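PDB 4OVQ: TRAP dicarboxylate ABC transporter, substrate-binding protein from Roseobacter denitrificans, which binds beta-D-glucuronate as a periplasmic solute-binding protein, probably for delivery to a TRAP-type membrane transporter. Local coordinates for residues D43-L48 with L255-E260; N86-P91 with I232-C237; I178-G183 with A298-V303. All blocks are in the same frame, centred on the assembly; numbering follows the deposited sequence.

Contact 1. Residues D43-L48 with L255-E260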
# COMPACT_ATOMS: atom_id res chain seq x y z
N ASP A 43 -13.99 9.63 -2.14
CA ASP A 43 -15.12 10.56 -2.24
C ASP A 43 -16.23 9.89 -3.03
O ASP A 43 -17.41 9.96 -2.66
CB ASP A 43 -14.70 11.90 -2.89
CG ASP A 43 -13.95 12.81 -1.92
OD1 ASP A 43 -14.13 12.61 -0.70
OD2 ASP A 43 -13.19 13.68 -2.40
N LYS A 44 -15.85 9.19 -4.08
CA LYS A 44 -16.84 8.49 -4.89
C LYS A 44 -17.52 7.35 -4.12
O LYS A 44 -18.74 7.12 -4.25
CB LYS A 44 -16.20 8.00 -6.19
CG LYS A 44 -17.23 7.38 -7.18
CD LYS A 44 -18.34 8.37 -7.63
CE LYS A 44 -17.76 9.64 -8.24
NZ LYS A 44 -18.81 10.50 -8.94
N PHE A 45 -16.74 6.62 -3.32
CA PHE A 45 -17.29 5.61 -2.45
C PHE A 45 -18.31 6.23 -1.51
O PHE A 45 -19.44 5.73 -1.39
CB PHE A 45 -16.18 4.91 -1.68
CG PHE A 45 -16.68 3.96 -0.60
CD1 PHE A 45 -17.55 2.88 -0.91
CD2 PHE A 45 -16.26 4.11 0.71
CE1 PHE A 45 -17.97 2.00 0.07
CE2 PHE A 45 -16.68 3.22 1.71
CZ PHE A 45 -17.53 2.15 1.40
N ALA A 46 -17.97 7.37 -0.91
CA ALA A 46 -18.92 8.02 -0.01
C ALA A 46 -20.18 8.46 -0.77
O ALA A 46 -21.28 8.24 -0.30
CB ALA A 46 -18.25 9.21 0.70
N GLU A 47 -20.02 9.03 -1.95
CA GLU A 47 -21.16 9.43 -2.77
C GLU A 47 -22.05 8.24 -3.15
O GLU A 47 -23.26 8.28 -2.96
CB GLU A 47 -20.66 10.09 -4.03
CG GLU A 47 -21.80 10.56 -4.88
CD GLU A 47 -21.33 11.21 -6.13
OE1 GLU A 47 -20.19 10.96 -6.56
OE2 GLU A 47 -22.07 11.99 -6.73
N LEU A 48 -21.40 7.16 -3.57
CA LEU A 48 -22.15 5.97 -3.99
C LEU A 48 -22.82 5.26 -2.81
O LEU A 48 -23.91 4.71 -2.97
CB LEU A 48 -21.26 4.98 -4.72
CG LEU A 48 -20.84 5.41 -6.12
CD1 LEU A 48 -19.81 4.49 -6.70
CD2 LEU A 48 -22.10 5.56 -7.04
N LEU A 255 -21.03 -3.04 -0.58
CA LEU A 255 -20.08 -3.76 -1.44
C LEU A 255 -20.05 -3.23 -2.87
O LEU A 255 -18.99 -3.05 -3.46
CB LEU A 255 -20.41 -5.26 -1.45
CG LEU A 255 -19.98 -6.01 -0.17
CD1 LEU A 255 -20.65 -7.37 -0.10
CD2 LEU A 255 -18.45 -6.18 -0.14
N GLU A 256 -21.24 -2.98 -3.43
CA GLU A 256 -21.37 -2.44 -4.78
C GLU A 256 -20.72 -1.03 -4.87
O GLU A 256 -19.94 -0.72 -5.77
CB GLU A 256 -22.83 -2.41 -5.19
CG GLU A 256 -23.05 -2.02 -6.61
CD GLU A 256 -24.54 -2.05 -6.99
OE1 GLU A 256 -25.23 -3.08 -6.75
OE2 GLU A 256 -25.06 -1.05 -7.51
N ALA A 257 -20.98 -0.18 -3.86
CA ALA A 257 -20.34 1.13 -3.82
C ALA A 257 -18.83 0.99 -3.79
O ALA A 257 -18.13 1.67 -4.50
CB ALA A 257 -20.81 1.92 -2.60
N ALA A 258 -18.33 0.10 -2.94
CA ALA A 258 -16.90 -0.11 -2.81
C ALA A 258 -16.29 -0.63 -4.08
O ALA A 258 -15.27 -0.16 -4.54
CB ALA A 258 -16.62 -1.10 -1.70
N GLN A 259 -16.93 -1.64 -4.66
CA GLN A 259 -16.41 -2.22 -5.90
C GLN A 259 -16.36 -1.20 -7.05
O GLN A 259 -15.39 -1.15 -7.79
CB GLN A 259 -17.22 -3.46 -6.27
CG GLN A 259 -17.05 -4.64 -5.31
CD GLN A 259 -18.06 -5.75 -5.53
OE1 GLN A 259 -18.95 -5.66 -6.37
NE2 GLN A 259 -17.91 -6.82 -4.77
N GLU A 260 -17.41 -0.40 -7.19
CA GLU A 260 -17.48 0.60 -8.23
C GLU A 260 -16.46 1.74 -7.99
O GLU A 260 -15.81 2.21 -8.91
CB GLU A 260 -18.92 1.09 -8.37
CG GLU A 260 -19.82 0.00 -8.95
CD GLU A 260 -21.28 0.40 -9.05
OE1 GLU A 260 -21.63 1.50 -8.60
OE2 GLU A 260 -22.08 -0.39 -9.60
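The methyl group of Ala257 fits the notch between Phe45 and Leu48, two side chains one helical turn apart on helix 37-52. On one wall of the notch Leu48 CB lies 3.7 Å from Ala257 CB; on the other Phe45 CD1 lies 3.8 Å from the same methyl. The ring of Phe45 is the larger bump. With CG anti to the backbone N (chi1 172°), it leans toward the other helix and meets it edge first, CD1 reaching to 3.5 Å from Ala258 N and the peptide carbon of Ala257 lying in the plane of the ring. Its next atom, CE1, rests 3.8 Å from Ala258 CB, leaving the ring wedged against the backbone where two alanines keep the surface low. This is the packing of two neighbouring helices in one layer of a periplasmic-binding-protein lobe: the short segments run roughly antiparallel, at 151°, and their axes come within 8.5 Å, an approach eased by the small alanines on one side. Both helices lie on the same five-stranded sheet, where Phe45 and Ala258 share Ile236 and Leu138 as a floor. The long helix 248-282, to which Ala257 belongs, is a hallmark of TRAP solute receptors. Farther along helix 37-52, the side chain of Leu48 crosses that of Glu260 at about a right angle. One methyl, CD1, dips into the shallow dent between successive turns, 3.9 Å from Glu260 CB and 4.0 Å from Ala257 O, so that the leucine touches the aliphatic root of the glutamate. The acidic end of Glu260 pairs with Lys52, which also reaches Glu256 and thus adds a charged link between the helices. Within helix 37-52, Lys44 NZ closes a salt bridge to Glu47 OE1 at 2.8 Å.

Contact 2. Residues N86-P91 with I232-C237. With BDP (beta-D-glucopyranuronic acid), chain C.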
# COMPACT_ATOMS: atom_id res chain seq x y z
N ASN A 86 -9.22 3.62 3.79
CA ASN A 86 -8.47 3.12 2.66
C ASN A 86 -7.06 2.85 3.18
O ASN A 86 -6.30 3.78 3.42
CB ASN A 86 -8.48 4.15 1.51
CG ASN A 86 -7.31 3.99 0.55
OD1 ASN A 86 -6.73 4.98 0.08
ND2 ASN A 86 -6.93 2.76 0.27
N PHE A 87 -6.76 1.58 3.37
CA PHE A 87 -5.50 1.15 3.92
C PHE A 87 -4.64 0.41 2.87
O PHE A 87 -5.08 -0.54 2.21
CB PHE A 87 -5.70 0.25 5.14
CG PHE A 87 -6.39 0.91 6.29
CD1 PHE A 87 -6.08 2.21 6.63
CD2 PHE A 87 -7.34 0.20 7.01
CE1 PHE A 87 -6.72 2.82 7.70
CE2 PHE A 87 -7.98 0.78 8.08
CZ PHE A 87 -7.67 2.09 8.43
N ASN A 88 -3.38 0.82 2.80
CA ASN A 88 -2.35 -0.00 2.14
C ASN A 88 -2.16 -1.28 2.95
O ASN A 88 -2.18 -1.25 4.19
CB ASN A 88 -1.06 0.78 2.16
CG ASN A 88 0.05 0.16 1.32
OD1 ASN A 88 0.90 -0.57 1.85
ND2 ASN A 88 0.11 0.52 0.05
N LEU A 89 -1.97 -2.42 2.30
CA LEU A 89 -1.81 -3.67 3.08
C LEU A 89 -0.49 -3.80 3.83
O LEU A 89 -0.38 -4.61 4.73
CB LEU A 89 -2.08 -4.90 2.21
CG LEU A 89 -3.50 -5.42 2.42
CD1 LEU A 89 -4.56 -4.45 1.95
CD2 LEU A 89 -3.68 -6.80 1.75
N GLY A 90 0.49 -2.97 3.48
CA GLY A 90 1.78 -2.98 4.16
C GLY A 90 1.69 -2.91 5.67
O GLY A 90 2.16 -3.79 6.39
N PRO A 91 1.07 -1.87 6.19
CA PRO A 91 0.91 -1.73 7.65
C PRO A 91 -0.15 -2.64 8.27
O PRO A 91 -0.21 -2.76 9.49
CB PRO A 91 0.55 -0.24 7.82
CG PRO A 91 0.91 0.40 6.50
CD PRO A 91 0.69 -0.64 5.48
N ILE A 232 2.22 -3.81 -3.59
CA ILE A 232 1.32 -3.98 -2.46
C ILE A 232 -0.04 -3.35 -2.81
O ILE A 232 -0.08 -2.19 -3.19
CB ILE A 232 1.92 -3.28 -1.22
CG1 ILE A 232 3.32 -3.83 -0.92
CG2 ILE A 232 1.01 -3.44 -0.05
CD1 ILE A 232 3.99 -3.17 0.27
N PRO A 233 -1.13 -4.11 -2.67
CA PRO A 233 -2.44 -3.55 -2.96
C PRO A 233 -2.96 -2.76 -1.77
O PRO A 233 -2.41 -2.83 -0.65
CB PRO A 233 -3.32 -4.80 -3.15
CG PRO A 233 -2.71 -5.80 -2.24
CD PRO A 233 -1.23 -5.54 -2.32
N GLU A 234 -4.02 -2.01 -2.00
CA GLU A 234 -4.72 -1.38 -0.90
C GLU A 234 -6.14 -1.87 -0.91
O GLU A 234 -6.58 -2.56 -1.83
CB GLU A 234 -4.66 0.15 -1.02
CG GLU A 234 -3.28 0.69 -1.39
CD GLU A 234 -3.04 2.09 -0.92
OE1 GLU A 234 -4.03 2.82 -0.70
OE2 GLU A 234 -1.84 2.42 -0.79
N CYS A 235 -6.86 -1.53 0.14
CA CYS A 235 -8.26 -1.85 0.18
C CYS A 235 -9.10 -0.67 0.67
O CYS A 235 -8.57 0.28 1.27
CB CYS A 235 -8.48 -3.07 1.07
SG CYS A 235 -8.16 -2.73 2.83
N ILE A 236 -10.39 -0.75 0.43
CA ILE A 236 -11.39 -0.06 1.19
C ILE A 236 -11.77 -1.04 2.30
O ILE A 236 -12.19 -2.17 1.97
CB ILE A 236 -12.65 0.28 0.33
CG1 ILE A 236 -12.27 1.09 -0.93
CG2 ILE A 236 -13.71 1.00 1.17
CD1 ILE A 236 -13.45 1.44 -1.80
N CYS A 237 -11.61 -0.63 3.57
CA CYS A 237 -11.65 -1.43 4.83
C CYS A 237 -12.90 -0.94 5.60
O CYS A 237 -13.16 0.26 5.63
CB CYS A 237 -10.34 -1.25 5.77
SG CYS A 237 -10.15 -2.46 6.97
C1 BDP C . 1.74 4.79 -0.26
C2 BDP C . 0.45 4.23 0.27
C3 BDP C . 0.18 4.92 1.54
C4 BDP C . 1.29 4.69 2.50
C5 BDP C . 2.60 5.17 1.92
C6 BDP C . 3.80 4.91 2.84
O2 BDP C . -0.58 4.60 -0.71
O3 BDP C . -1.00 4.22 2.10
O4 BDP C . 1.01 5.40 3.78
O5 BDP C . 2.85 4.55 0.66
O6A BDP C . 3.65 5.01 4.09
O1 BDP C . 2.13 4.20 -1.47
O6B BDP C . 4.90 4.78 2.23
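Both oxygens of Glu234 are gripped by asparagines of the neighbouring strand. Asn88 ND2 gives an almost straight bond to OE2 (2.8 Å, 169°), its amide plane nearly perpendicular to the carboxylate, and the O2 hydroxyl of the bound glucuronate donates to that same OE2 at 2.5 Å. Asn86 ND2 reaches Glu234 OE1 at 3.1 Å and spends its other N-H on Cys235 O, while its OD1 accepts from Asn38. A lysine in place of Glu234 would probably leave the sugar hydroxyl and Asn88 ND2 without their acceptor, cost Asn86 one of its two, and set a positive charge among donors. The backbones form an antiparallel pair, Phe87 and Cys235 exchanging two bonds, and Leu89 N continues to Pro233 O (3.0 Å). There the strand gives way to a short, weakly bonded helix, N-capped by Asn88 OD1 on Gly90 N. On the sheet face away from the sugar, Phe87 CD2 packs 3.6 Å from Cys237 CB, whose sulfur lies at the ring edge, and Leu89 CD1 meets Cys235 SG. Strand 84-88 has strand 25-29 on its other flank, strand 135-141 borders 234-239, helix 37-52 packs on the Asn86 and Ile236 face, and helix 70-79 on the Phe87 face.

Contact 3. Residues I178-G183 with A298-V303; sequences IAELGG and AAMAPV
Glu180 and Ala299 bring their CA atoms to 6.0 Å where the C-terminal end of helix 172-180 meets a type I turn, Ala298 to Ala301, that leads into helix 301-310. The helix end is closed by a Schellman motif: Gly182, at a phi of 83° that suits glycine, and Gly183 send their N-H groups back to Ala179 O and Ile178 O. This exit leaves Glu180 pointing at the turn, with the tip of Leu181 reaching toward it. Glu180 carries much of the contact along its whole length. Its CB sits 3.4 Å from Ala299 O and 3.6 Å from Met300 CE, and its CG passes Val303 CG2 at 4.0 Å, the two side chains running past each other in opposite directions. A bend at chi2 (-66°) then folds the carboxylate over Pro302, where OE1 approaches ring atom CG to 3.6 Å, the glutamate and the proline crossing at a slant. Met300, modelled as selenomethionine, sets out away from helix 172-180, but two further bends bring its CE methyl back against Glu180 CB and Leu181 CG. Leu181 adds a smaller, wholly apolar share: its CD2 touches Ala299 CB at 4.1 Å and CG lies 4.2 Å from the Met300 methyl. Behind them Leu181 continues onto Phe148, Pro158 and Val161, whereas Met300 continues onto Pro105 and Phe106, so the contact joins two apolar patches, one behind each segment. Neither a hydrogen bond nor a salt bridge spans the two segments. The glutamate contributes mostly through its methylenes. With no polar bond across it, the contact rests on van der Waals packing of methyls, methylenes and a proline ring, with the one carboxylate laid along its partly exposed edge.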
# COMPACT_ATOMS: atom_id res chain seq x y z
N ILE A 178 15.58 -4.15 3.66
CA ILE A 178 16.66 -3.16 3.57
C ILE A 178 17.96 -3.72 4.14
O ILE A 178 19.01 -3.56 3.52
CB ILE A 178 16.29 -1.83 4.26
CG1 ILE A 178 15.02 -1.23 3.63
CG2 ILE A 178 17.47 -0.84 4.21
CD1 ILE A 178 15.19 -0.71 2.19
N ALA A 179 17.87 -4.39 5.28
CA ALA A 179 19.06 -4.93 5.94
C ALA A 179 19.77 -5.93 5.02
O ALA A 179 21.02 -5.98 4.98
CB ALA A 179 18.69 -5.55 7.28
N GLU A 180 19.01 -6.68 4.23
CA GLU A 180 19.62 -7.69 3.33
C GLU A 180 20.26 -7.08 2.06
O GLU A 180 21.04 -7.74 1.34
CB GLU A 180 18.60 -8.78 2.96
CG GLU A 180 18.04 -9.49 4.19
CD GLU A 180 19.10 -10.31 4.94
OE1 GLU A 180 20.12 -10.66 4.31
OE2 GLU A 180 18.92 -10.58 6.14
N LEU A 181 19.95 -5.82 1.80
CA LEU A 181 20.61 -5.07 0.75
C LEU A 181 21.74 -4.26 1.36
O LEU A 181 22.38 -3.47 0.67
CB LEU A 181 19.60 -4.16 0.05
CG LEU A 181 18.43 -4.87 -0.65
CD1 LEU A 181 17.43 -3.86 -1.18
CD2 LEU A 181 18.94 -5.75 -1.78
N GLY A 182 21.96 -4.44 2.66
CA GLY A 182 23.06 -3.79 3.37
C GLY A 182 22.76 -2.38 3.83
O GLY A 182 23.65 -1.68 4.28
N GLY A 183 21.51 -1.96 3.70
CA GLY A 183 21.13 -0.64 4.16
C GLY A 183 20.74 -0.64 5.61
O GLY A 183 20.73 -1.68 6.29
N ALA A 298 17.50 -12.29 -5.12
CA ALA A 298 18.23 -13.36 -4.46
C ALA A 298 18.50 -13.02 -3.01
O ALA A 298 18.52 -13.89 -2.15
CB ALA A 298 19.55 -13.63 -5.19
N ALA A 299 18.70 -11.74 -2.74
CA ALA A 299 19.04 -11.29 -1.41
C ALA A 299 17.86 -11.38 -0.43
O ALA A 299 18.04 -11.32 0.79
CB ALA A 299 19.53 -9.83 -1.47
N MSE A 300 16.67 -11.58 -0.98
CA MSE A 300 15.46 -11.67 -0.15
C MSE A 300 15.20 -13.05 0.41
O MSE A 300 14.23 -13.24 1.13
CB MSE A 300 14.23 -11.24 -0.93
CG MSE A 300 14.36 -9.90 -1.52
SE MSE A 300 14.48 -8.50 -0.19
CE MSE A 300 16.34 -8.42 0.17
N ALA A 301 16.05 -14.01 0.06
CA ALA A 301 15.84 -15.37 0.52
C ALA A 301 15.54 -15.42 2.01
O ALA A 301 14.56 -16.04 2.40
CB ALA A 301 17.05 -16.26 0.18
N PRO A 302 16.37 -14.75 2.84
CA PRO A 302 16.21 -14.72 4.30
C PRO A 302 14.92 -14.05 4.80
O PRO A 302 14.45 -14.33 5.90
CB PRO A 302 17.44 -13.94 4.79
CG PRO A 302 18.30 -13.75 3.65
CD PRO A 302 17.50 -13.90 2.41
N VAL A 303 14.36 -13.13 4.02
CA VAL A 303 13.11 -12.49 4.41
C VAL A 303 11.93 -13.45 4.19
O VAL A 303 11.04 -13.56 5.05
CB VAL A 303 12.91 -11.16 3.63
CG1 VAL A 303 11.58 -10.48 4.00
CG2 VAL A 303 14.08 -10.21 3.91

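From the N terminus, the chain passes 43-48, then 86-91, then 178-183 before any of the loops is shut. Residues 232-237 close contact 2 first, and 255-260 close contact 1 round it, so contact 2 is nested. Contact 3 closes last, at 298-303, and crosses both. Contacts 1 and 2 belong to the same sheet-and-helix layers and touch through Ile236, connecting the outer helices with the strands at the glucuronate. Contact 3 lies apart, its centre about 39 Å from that of contact 1 on the opposite side of the chain's centre, and joins the end of helix 172-180 to the start of helix 301-310.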